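Local coordinates for molybdenum-pterin-binding protein 2 (Clostridium pasteurianum, PDB 1GUT), which binds molybdenum, as a small hexameric molbindin of the Mop family whose chain folds as an OB-type TOBE domain, at residues 6-11 with 54-59; 12-17 with 26-31; 20-25 with 36-41. All coordinates share one frame; numbering follows the deposited sequence.

Interaction 1 of 3, residues 6-11 with 54-59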
# COMPACT_ATOMS: atom_id res chain seq x y z
N ARG A 6 7.21 -3.25 -13.80
CA ARG A 6 8.09 -4.40 -13.62
C ARG A 6 7.39 -5.71 -13.26
O ARG A 6 7.82 -6.77 -13.68
CB ARG A 6 9.12 -4.08 -12.55
CG ARG A 6 10.37 -4.90 -12.70
CD ARG A 6 11.04 -4.76 -14.07
NE ARG A 6 11.31 -3.36 -14.43
CZ ARG A 6 11.77 -2.45 -13.59
NH1 ARG A 6 12.04 -2.77 -12.33
NH2 ARG A 6 11.99 -1.21 -14.01
N ASN A 7 6.32 -5.64 -12.49
CA ASN A 7 5.63 -6.84 -12.04
C ASN A 7 4.31 -7.02 -12.76
O ASN A 7 3.35 -6.31 -12.48
CB ASN A 7 5.36 -6.76 -10.52
CG ASN A 7 6.64 -6.77 -9.71
OD1 ASN A 7 7.62 -7.40 -10.10
ND2 ASN A 7 6.63 -6.07 -8.59
N GLN A 8 4.30 -7.99 -13.68
CA GLN A 8 3.15 -8.29 -14.51
C GLN A 8 3.06 -9.80 -14.58
O GLN A 8 3.98 -10.48 -15.08
CB GLN A 8 3.36 -7.74 -15.92
CG GLN A 8 3.43 -6.21 -15.95
CD GLN A 8 3.40 -5.64 -17.36
OE1 GLN A 8 2.57 -6.03 -18.20
NE2 GLN A 8 4.30 -4.71 -17.63
N LEU A 9 1.96 -10.31 -14.05
CA LEU A 9 1.70 -11.75 -13.99
C LEU A 9 0.42 -12.07 -14.76
O LEU A 9 -0.67 -11.77 -14.27
CB LEU A 9 1.58 -12.15 -12.52
CG LEU A 9 2.71 -11.75 -11.58
CD1 LEU A 9 2.37 -12.19 -10.15
CD2 LEU A 9 3.98 -12.41 -12.04
N LYS A 10 0.56 -12.71 -15.93
CA LYS A 10 -0.61 -13.05 -16.75
C LYS A 10 -1.34 -14.25 -16.18
O LYS A 10 -0.71 -15.21 -15.74
CB LYS A 10 -0.19 -13.40 -18.19
CG LYS A 10 0.51 -12.29 -18.95
CD LYS A 10 0.82 -12.72 -20.39
CE LYS A 10 1.57 -11.65 -21.18
NZ LYS A 10 3.06 -11.76 -21.08
N GLY A 11 -2.67 -14.22 -16.22
CA GLY A 11 -3.41 -15.34 -15.68
C GLY A 11 -4.82 -15.39 -16.19
O GLY A 11 -5.21 -14.57 -17.00
N GLU A 54 -8.72 -13.68 -19.62
CA GLU A 54 -7.24 -13.67 -19.52
C GLU A 54 -6.87 -12.24 -19.18
O GLU A 54 -7.13 -11.33 -19.96
CB GLU A 54 -6.58 -14.13 -20.84
CG GLU A 54 -6.90 -15.58 -21.19
CD GLU A 54 -6.37 -16.00 -22.56
OE1 GLU A 54 -5.86 -15.14 -23.30
OE2 GLU A 54 -6.47 -17.20 -22.90
N LEU A 55 -6.29 -12.04 -18.00
CA LEU A 55 -5.93 -10.70 -17.51
C LEU A 55 -4.54 -10.72 -16.91
O LEU A 55 -3.95 -11.77 -16.76
CB LEU A 55 -6.94 -10.23 -16.44
CG LEU A 55 -8.39 -10.13 -16.93
CD1 LEU A 55 -9.34 -9.94 -15.76
CD2 LEU A 55 -8.52 -9.00 -17.95
N THR A 56 -4.04 -9.56 -16.50
CA THR A 56 -2.71 -9.48 -15.93
C THR A 56 -2.74 -8.80 -14.57
O THR A 56 -3.34 -7.73 -14.42
CB THR A 56 -1.82 -8.66 -16.89
OG1 THR A 56 -1.76 -9.32 -18.17
CG2 THR A 56 -0.36 -8.60 -16.40
N ALA A 57 -2.11 -9.42 -13.59
CA ALA A 57 -2.00 -8.83 -12.25
C ALA A 57 -0.76 -7.95 -12.24
O ALA A 57 0.31 -8.33 -12.75
CB ALA A 57 -1.86 -9.95 -11.21
N VAL A 58 -0.87 -6.76 -11.64
CA VAL A 58 0.26 -5.82 -11.57
C VAL A 58 0.45 -5.38 -10.12
O VAL A 58 -0.52 -5.06 -9.43
CB VAL A 58 -0.01 -4.58 -12.47
CG1 VAL A 58 1.14 -3.59 -12.38
CG2 VAL A 58 -0.22 -4.97 -13.94
N VAL A 59 1.70 -5.32 -9.67
CA VAL A 59 1.97 -4.95 -8.27
C VAL A 59 3.17 -4.01 -8.18
O VAL A 59 4.20 -4.27 -8.76
CB VAL A 59 2.33 -6.19 -7.39
CG1 VAL A 59 2.49 -5.80 -5.92
CG2 VAL A 59 1.30 -7.30 -7.54
O HOH W 1 5.40 -3.25 -11.09

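Interaction 2 of 3, residues 12-17 with 26-31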
# COMPACT_ATOMS: atom_id res chain seq x y z
N LYS A 12 -5.56 -16.37 -15.71
CA LYS A 12 -6.94 -16.57 -16.12
C LYS A 12 -7.80 -16.43 -14.88
O LYS A 12 -7.47 -16.97 -13.83
CB LYS A 12 -7.07 -17.98 -16.70
CG LYS A 12 -8.46 -18.30 -17.18
CD LYS A 12 -8.47 -19.66 -17.89
CE LYS A 12 -9.80 -19.93 -18.59
NZ LYS A 12 -10.00 -19.13 -19.84
N VAL A 13 -8.89 -15.68 -14.99
CA VAL A 13 -9.77 -15.51 -13.84
C VAL A 13 -10.44 -16.83 -13.50
O VAL A 13 -11.13 -17.43 -14.36
CB VAL A 13 -10.86 -14.46 -14.11
CG1 VAL A 13 -11.78 -14.39 -12.92
CG2 VAL A 13 -10.23 -13.09 -14.40
N VAL A 14 -10.23 -17.31 -12.27
CA VAL A 14 -10.87 -18.54 -11.80
C VAL A 14 -11.88 -18.29 -10.69
O VAL A 14 -12.61 -19.20 -10.27
CB VAL A 14 -9.86 -19.63 -11.38
CG1 VAL A 14 -9.06 -20.11 -12.57
CG2 VAL A 14 -8.91 -19.14 -10.25
N GLY A 15 -11.92 -17.06 -10.19
CA GLY A 15 -12.87 -16.70 -9.15
C GLY A 15 -13.19 -15.23 -9.20
O GLY A 15 -12.33 -14.40 -9.44
N LEU A 16 -14.45 -14.90 -8.94
CA LEU A 16 -14.91 -13.51 -8.90
C LEU A 16 -16.04 -13.41 -7.90
O LEU A 16 -17.03 -14.14 -8.01
CB LEU A 16 -15.37 -13.05 -10.28
CG LEU A 16 -15.93 -11.63 -10.41
CD1 LEU A 16 -14.89 -10.59 -10.04
CD2 LEU A 16 -16.37 -11.43 -11.86
N LYS A 17 -15.89 -12.54 -6.90
CA LYS A 17 -16.93 -12.34 -5.89
C LYS A 17 -17.14 -10.85 -5.77
O LYS A 17 -16.21 -10.12 -5.43
CB LYS A 17 -16.51 -12.96 -4.55
CG LYS A 17 -17.54 -12.80 -3.43
CD LYS A 17 -17.22 -13.69 -2.22
CE LYS A 17 -15.88 -13.31 -1.55
NZ LYS A 17 -15.58 -14.15 -0.32
N VAL A 26 -9.77 -13.70 -8.49
CA VAL A 26 -8.70 -14.70 -8.30
C VAL A 26 -8.24 -15.15 -9.67
O VAL A 26 -9.06 -15.54 -10.52
CB VAL A 26 -9.20 -15.91 -7.47
CG1 VAL A 26 -8.08 -16.89 -7.21
CG2 VAL A 26 -9.78 -15.43 -6.14
N LEU A 27 -6.93 -15.05 -9.90
CA LEU A 27 -6.34 -15.42 -11.17
C LEU A 27 -5.41 -16.60 -11.00
O LEU A 27 -4.62 -16.65 -10.05
CB LEU A 27 -5.45 -14.29 -11.70
CG LEU A 27 -5.94 -12.88 -11.96
CD1 LEU A 27 -4.79 -12.10 -12.61
CD2 LEU A 27 -7.12 -12.95 -12.89
N GLU A 28 -5.46 -17.53 -11.93
CA GLU A 28 -4.53 -18.66 -11.93
C GLU A 28 -3.40 -18.24 -12.86
O GLU A 28 -3.63 -17.97 -14.03
CB GLU A 28 -5.21 -19.91 -12.49
CG GLU A 28 -4.27 -21.07 -12.75
CD GLU A 28 -4.80 -22.05 -13.81
OE1 GLU A 28 -5.99 -21.98 -14.23
OE2 GLU A 28 -4.01 -22.91 -14.23
N ILE A 29 -2.17 -18.19 -12.35
CA ILE A 29 -1.06 -17.77 -13.19
C ILE A 29 -0.26 -18.99 -13.62
O ILE A 29 -0.61 -20.11 -13.25
CB ILE A 29 -0.22 -16.67 -12.50
CG1 ILE A 29 0.41 -17.19 -11.22
CG2 ILE A 29 -1.12 -15.44 -12.18
CD1 ILE A 29 1.43 -16.21 -10.64
N ALA A 30 0.77 -18.76 -14.44
CA ALA A 30 1.62 -19.82 -14.98
C ALA A 30 2.07 -20.73 -13.88
O ALA A 30 2.54 -20.27 -12.83
CB ALA A 30 2.81 -19.25 -15.74
N GLY A 31 1.96 -22.02 -14.13
CA GLY A 31 2.33 -23.02 -13.16
C GLY A 31 1.08 -23.44 -12.42
O GLY A 31 1.01 -24.54 -11.87

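Interaction 3 of 3, residues 20-25 with 36-41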
# COMPACT_ATOMS: atom_id res chain seq x y z
N VAL A 20 -20.22 -4.63 -2.56
CA VAL A 20 -20.92 -3.38 -2.89
C VAL A 20 -19.96 -2.30 -3.36
O VAL A 20 -20.26 -1.55 -4.30
CB VAL A 20 -21.78 -2.91 -1.69
CG1 VAL A 20 -22.19 -1.48 -1.84
CG2 VAL A 20 -22.99 -3.80 -1.62
N VAL A 21 -18.77 -2.29 -2.78
CA VAL A 21 -17.78 -1.30 -3.12
C VAL A 21 -16.59 -1.94 -3.81
O VAL A 21 -16.02 -1.35 -4.71
CB VAL A 21 -17.30 -0.57 -1.80
CG1 VAL A 21 -16.08 0.32 -2.04
CG2 VAL A 21 -18.45 0.20 -1.14
N THR A 22 -16.27 -3.17 -3.43
CA THR A 22 -15.11 -3.83 -4.01
C THR A 22 -15.50 -5.18 -4.56
O THR A 22 -16.66 -5.60 -4.48
CB THR A 22 -14.02 -4.07 -2.94
OG1 THR A 22 -14.57 -4.90 -1.90
CG2 THR A 22 -13.64 -2.76 -2.24
N ALA A 23 -14.53 -5.83 -5.18
CA ALA A 23 -14.70 -7.16 -5.74
C ALA A 23 -13.40 -7.89 -5.61
O ALA A 23 -12.34 -7.30 -5.72
CB ALA A 23 -15.10 -7.09 -7.23
N GLU A 24 -13.51 -9.19 -5.39
CA GLU A 24 -12.37 -10.07 -5.24
C GLU A 24 -12.22 -10.87 -6.52
O GLU A 24 -13.15 -11.56 -6.94
CB GLU A 24 -12.56 -11.00 -4.04
CG GLU A 24 -11.34 -11.90 -3.79
CD GLU A 24 -11.59 -12.92 -2.71
OE1 GLU A 24 -12.18 -12.55 -1.69
OE2 GLU A 24 -11.20 -14.09 -2.86
N VAL A 25 -11.07 -10.77 -7.15
CA VAL A 25 -10.76 -11.46 -8.38
C VAL A 25 -9.61 -12.43 -8.11
O VAL A 25 -8.57 -12.03 -7.56
CB VAL A 25 -10.27 -10.42 -9.45
CG1 VAL A 25 -10.05 -11.10 -10.83
CG2 VAL A 25 -11.26 -9.27 -9.57
N THR A 36 -4.68 -13.26 -5.86
CA THR A 36 -5.95 -12.68 -5.43
C THR A 36 -5.81 -11.17 -5.40
O THR A 36 -4.84 -10.62 -4.87
CB THR A 36 -6.30 -13.20 -4.04
OG1 THR A 36 -6.42 -14.63 -4.10
CG2 THR A 36 -7.68 -12.70 -3.58
N SER A 37 -6.81 -10.50 -5.96
CA SER A 37 -6.85 -9.06 -6.06
C SER A 37 -8.16 -8.52 -5.54
O SER A 37 -9.21 -9.10 -5.79
CB SER A 37 -6.79 -8.69 -7.55
OG SER A 37 -7.01 -7.31 -7.79
N ILE A 38 -8.12 -7.42 -4.78
CA ILE A 38 -9.36 -6.76 -4.37
C ILE A 38 -9.33 -5.39 -5.02
O ILE A 38 -8.43 -4.59 -4.74
CB ILE A 38 -9.53 -6.73 -2.84
CG1 ILE A 38 -9.75 -8.15 -2.35
CG2 ILE A 38 -10.69 -5.78 -2.40
CD1 ILE A 38 -9.76 -8.29 -0.83
N ILE A 39 -10.26 -5.16 -5.95
CA ILE A 39 -10.36 -3.91 -6.69
C ILE A 39 -11.74 -3.32 -6.52
O ILE A 39 -12.60 -3.92 -5.88
CB ILE A 39 -10.06 -4.12 -8.20
CG1 ILE A 39 -11.01 -5.16 -8.79
CG2 ILE A 39 -8.62 -4.54 -8.43
CD1 ILE A 39 -10.89 -5.38 -10.31
N SER A 40 -11.96 -2.13 -7.06
CA SER A 40 -13.29 -1.56 -6.95
C SER A 40 -14.28 -2.28 -7.84
O SER A 40 -13.92 -2.79 -8.89
CB SER A 40 -13.29 -0.07 -7.30
OG SER A 40 -13.17 0.12 -8.70
N LEU A 41 -15.54 -2.30 -7.43
CA LEU A 41 -16.58 -2.91 -8.24
C LEU A 41 -16.70 -2.15 -9.55
O LEU A 41 -16.93 -2.74 -10.61
CB LEU A 41 -17.91 -2.91 -7.47
CG LEU A 41 -19.09 -3.55 -8.20
CD1 LEU A 41 -18.88 -5.08 -8.30
CD2 LEU A 41 -20.38 -3.25 -7.46

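Interaction 1 of 3, residues 6-11 with 54-59
Paired antiparallel backbone bonds hold residues 6-11 to 54-59, joining the first strand of this OB-type TOBE domain to strand 54-58, which comes late in the chain. Leu-9 and Ala-57 form a hydrogen-bonded pair: Leu-9 N reaches Ala-57 O at 2.9 Å within the carbonyl plane, whereas Ala-57 N approaches Leu-9 O at 2.8 Å from above the Leu-9 carbonyl plane. Gly-11 and Leu-55 form the next such pair, with Gly-11 N lying almost on the C=O axis of Leu-55. Next to the Gln-8/Val-58 pair, the side chain of Asn-7 adds a bond of its own. Its CG stands beside its own backbone N (chi1 -66°), which lets ND2 donate to Val-59 O at 3.0 Å nearly in its own amide plane, while Val-59 N makes only a weak bond back to Asn-7 O. A water also bridges Asn-7 N and Val-59 O, so that carbonyl receives two donors. Asn-7 OD1 is taken by the backbone N of Thr-36 of a second subunit, and Thr-56 and Val-58 continue the sheet into that subunit.

Leu-9 and Ala-57 lie on one face, both touching Ile-35 of strand 34-40. On the face of Gln-8, Lys-10 and Thr-56, the lysine and threonine side chains run side by side, Lys-10 CG 3.8 Å from Thr-56 OG1. Thr-56 CG2, anti to its backbone N, touches Gln-8 CB at 3.8 Å.

Interaction 2 of 3, residues 12-17 with 26-31
A classic beta bulge interrupts the antiparallel pairing of residues 12-17 with 26-31, in the hairpin that strands 8-18 and 22-29 form within the OB-type domain. Val-14 and Gly-15 together face the single residue Val-26, which shifts the register by one. The backbone bonds record this directly. Val-26 O accepts twice, from Val-14 N at 2.8 Å and from Gly-15 N at 3.3 Å, the second donor lying on a lone pair of the carbonyl. Val-26 N returns a nearly straight bond to Gly-15 O (2.8 Å, 171° at the hydrogen). Before the bulge the ladder is regular: Glu-28 N donates to Lys-12 O in the carbonyl plane, and Lys-12 N donates to Glu-28 O from above the Glu-28 carbonyl plane. Backbone angles of -113/-8° at Val-14 turn the chain sharply out of extended geometry. The side chain of Lys-12 bonds beyond both segments, from NZ to Gly-52 O.

Side-chain contacts between the strands are apolar and fall on two faces. Val-14 spans two residues of the other strand: its CG2, in the crowded position between N and the carbonyl carbon, meets Val-26 CG1 at 3.9 Å, and its CG1 lies against Glu-28 CB, the two side chains crossing at about a right angle. On the other face Val-13 and Leu-27 enter the interior, where Val-13 also touches Leu-55 and Leu-27 packs on Ala-57 and on Ile-66 of a second subunit. Their obliquely crossed side chains meet more closely than usual van der Waals contact, Val-13 CG2 being 3.5 Å from Leu-27 CD2.

Interaction 3 of 3, residues 20-25 with 36-41
Strands 22-25 and 36-40 run antiparallel at 150°, with Ala-23 facing Ile-39 and Val-25 facing Ser-37 in hydrogen-bonded pairs. Val-25 N to Ser-37 O and Ser-37 N to Val-25 O are both 2.8 Å. At the other end, past Thr-22 and Ser-40, Leu-41 N donates to Val-21 O at 2.9 Å from above the carbonyl plane, which ties the first residue of helix 41-47 to the loop leading into strand 22-29.

Ala-23, Val-25 and Ile-39 share one face. Ile-39 CG1 occupies the crowded position between N and the carbonyl carbon (chi1 57°), and this brings its CD1 to 4.0 Å from Val-25 CG2; Ala-23 and Ile-39 also pack on Val-44 of the helix. Toward the other face the diagonal neighbours meet. Thr-36 CG2 touches Glu-24 CG at 3.8 Å as the two side chains cross obliquely, and Ile-38 CG2, anti to its backbone N, contacts Thr-22 CB at 3.8 Å. A fourth subunit brings Val-21 against Thr-22, Glu-24 and Ile-38, while Ser-37 OG bonds to Val-64 O of a second subunit. Leu-41 CD2 reaches over to Val-20 O at 3.6 Å.

Ser-40 is the N-cap of helix 41-47, its OG capping a backbone N and bonding to Ser-43 OG. The hairpin of strands 22-29 and 34-40 thus runs straight into the helix that an OB fold places between its third and fourth strands.

From the N terminus, strand 8-18 first supplies residues 6-11 to interaction 1 and then residues 12-17 to interaction 2. Strand 22-29 returns beside it, its residues 26-31 closing interaction 2; strand 34-40 then pairs with 22-29, closing interaction 3 between residues 20-25 and 36-41, so the two short loops cross along the chain. Interaction 1, closed only when strand 54-58 arrives after helix 41-47, encloses both. Together they set the sheet order 34-40, 22-29, 8-18, 54-58. Interactions 1 and 2 meet through Leu-9 and Ile-29, interactions 2 and 3 through Leu-16 and Val-25; interactions 1 and 3 lie on opposite sides of the chain's centre, and all three touch the second subunit.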